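Local coordinates for geranyltranstransferase (Thermotoga maritima, PDB 2FTZ), which probably catalyses the condensation of geranyl diphosphate with isopentenyl diphosphate to farnesyl diphosphate, at residues L53-G58 and D70-V75. Residues are numbered along the deposited sequence; the frame is centred on the assembly and turned at random.
Sequences LVLTLG and DVAVAV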
loop_
_atom_site.group_PDB
_atom_site.type_symbol
_atom_site.label_atom_id
_atom_site.label_comp_id
_atom_site.label_asym_id
_atom_site.label_seq_id
_atom_site.Cartn_x
_atom_site.Cartn_y
_atom_site.Cartn_z
ATOM N N LEU A 53 -22.488 -1.246 -2.900
ATOM C CA LEU A 53 -22.615 -2.663 -3.302
ATOM C C LEU A 53 -22.302 -3.609 -2.157
ATOM O O LEU A 53 -23.043 -4.572 -1.923
ATOM C CB LEU A 53 -21.700 -3.067 -4.498
ATOM C CG LEU A 53 -22.187 -2.674 -5.876
ATOM C CD1 LEU A 53 -21.004 -2.721 -6.845
ATOM C CD2 LEU A 53 -23.309 -3.614 -6.313
ATOM N N VAL A 54 -21.200 -3.352 -1.449
ATOM C CA VAL A 54 -20.818 -4.183 -0.316
ATOM C C VAL A 54 -21.938 -4.199 0.734
ATOM O O VAL A 54 -22.334 -5.253 1.224
ATOM C CB VAL A 54 -19.508 -3.715 0.334
ATOM C CG1 VAL A 54 -19.299 -4.467 1.672
ATOM C CG2 VAL A 54 -18.324 -3.902 -0.633
ATOM N N LEU A 55 -22.442 -3.032 1.098
ATOM C CA LEU A 55 -23.447 -2.943 2.138
ATOM C C LEU A 55 -24.781 -3.595 1.730
ATOM O O LEU A 55 -25.432 -4.266 2.541
ATOM C CB LEU A 55 -23.686 -1.495 2.559
ATOM C CG LEU A 55 -22.516 -0.805 3.260
ATOM C CD1 LEU A 55 -22.954 0.664 3.505
ATOM C CD2 LEU A 55 -22.138 -1.511 4.600
ATOM N N THR A 56 -25.168 -3.399 0.480
ATOM C CA THR A 56 -26.389 -3.945 -0.051
ATOM C C THR A 56 -26.311 -5.486 -0.165
ATOM O O THR A 56 -27.259 -6.208 0.210
ATOM C CB THR A 56 -26.733 -3.255 -1.383
ATOM O OG1 THR A 56 -26.772 -1.830 -1.143
ATOM C CG2 THR A 56 -28.070 -3.698 -1.869
ATOM N N LEU A 57 -25.197 -6.003 -0.652
ATOM C CA LEU A 57 -25.026 -7.454 -0.747
ATOM C C LEU A 57 -25.054 -8.070 0.650
ATOM O O LEU A 57 -25.716 -9.092 0.884
ATOM C CB LEU A 57 -23.708 -7.795 -1.423
ATOM C CG LEU A 57 -23.694 -7.855 -2.950
ATOM C CD1 LEU A 57 -22.217 -7.893 -3.442
ATOM C CD2 LEU A 57 -24.476 -9.057 -3.447
ATOM N N GLY A 58 -24.366 -7.426 1.578
ATOM C CA GLY A 58 -24.332 -7.935 2.961
ATOM C C GLY A 58 -25.691 -7.953 3.629
ATOM O O GLY A 58 -26.021 -8.900 4.343
ATOM N N ASP A 70 -16.775 -2.188 7.777
ATOM C CA ASP A 70 -15.301 -2.186 7.672
ATOM C C ASP A 70 -14.814 -2.552 6.281
ATOM O O ASP A 70 -13.897 -1.922 5.754
ATOM C CB ASP A 70 -14.648 -3.144 8.687
ATOM C CG ASP A 70 -14.650 -2.586 10.130
ATOM O OD1 ASP A 70 -14.839 -1.367 10.328
ATOM O OD2 ASP A 70 -14.450 -3.388 11.066
ATOM N N VAL A 71 -15.408 -3.567 5.668
ATOM C CA VAL A 71 -15.103 -3.874 4.289
ATOM C C VAL A 71 -15.438 -2.707 3.337
ATOM O O VAL A 71 -14.624 -2.347 2.494
ATOM C CB VAL A 71 -15.819 -5.117 3.810
ATOM C CG1 VAL A 71 -15.596 -5.329 2.313
ATOM C CG2 VAL A 71 -15.359 -6.343 4.622
ATOM N N ALA A 72 -16.634 -2.165 3.478
ATOM C CA ALA A 72 -17.142 -1.123 2.571
ATOM C C ALA A 72 -16.206 0.099 2.651
ATOM O O ALA A 72 -15.838 0.667 1.630
ATOM C CB ALA A 72 -18.580 -0.729 2.956
ATOM N N VAL A 73 -15.843 0.495 3.874
ATOM C CA VAL A 73 -14.957 1.646 4.077
ATOM C C VAL A 73 -13.557 1.366 3.545
ATOM O O VAL A 73 -12.949 2.228 2.920
ATOM C CB VAL A 73 -14.877 2.052 5.543
ATOM C CG1 VAL A 73 -13.780 3.093 5.750
ATOM C CG2 VAL A 73 -16.244 2.630 5.983
ATOM N N ALA A 74 -13.041 0.166 3.782
ATOM C CA ALA A 74 -11.757 -0.236 3.190
ATOM C C ALA A 74 -11.712 -0.083 1.674
ATOM O O ALA A 74 -10.759 0.487 1.102
ATOM C CB ALA A 74 -11.416 -1.662 3.563
ATOM N N VAL A 75 -12.740 -0.585 1.004
ATOM C CA VAL A 75 -12.801 -0.496 -0.447
ATOM C C VAL A 75 -12.825 0.969 -0.931
ATOM O O VAL A 75 -12.130 1.316 -1.894
ATOM C CB VAL A 75 -13.953 -1.343 -1.008
ATOM C CG1 VAL A 75 -14.265 -0.931 -2.408
ATOM C CG2 VAL A 75 -13.560 -2.859 -0.950
#
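Val54 and Ala72 face each other where segments 53-58 and 70-75, of helices 49-61 and 69-87, run nearly antiparallel (160°), their axes 9.0 Å apart at closest approach and the CA atoms of these two residues 5.6 Å from each other. Both side chains leave the backbone toward the partner segment, and because Ala72 ends in a single methyl, Val54 can lie almost against its main chain. Val54 makes the most of this. Its CG1 lies anti to its own backbone N (chi1 170°), a torsion that carries this methyl across the interface, where CG1 of Val54 lies 4.0 Å from both N and CB of Ala72. The same methyl also meets Val71, touching its CG1 at 3.9 Å, and the two valine side chains cross at about a right angle. Valine suits both places because its branch lies close to the main chain, giving a short, stiff apolar surface with few rotamers to lose on burial. Leu55 reaches in from the flank: it does not leave its backbone aimed at the partner helix, but its CG, anti to the carbonyl carbon (chi1 -67°), comes to 3.9 Å from Ala72 CB, and CD2 lies nearly as close. The single methyl of Ala72 is thereby touched by both Val54 and Leu55. No hydrogen bond joins the segments; main-chain bonds such as Gly58 N to Val54 O, 3.0 Å, run within each segment. Cys183 of helix 177-189 touches Val54, and Val18 adjoins Leu55, so the apolar seam continues into neighbouring parts of the chain. Antiparallel pairing of helices consecutive in sequence, here through valine, leucine and alanine, fits the all-helical fold of the polyprenyl synthetases, part of the terpene synthase superfamily.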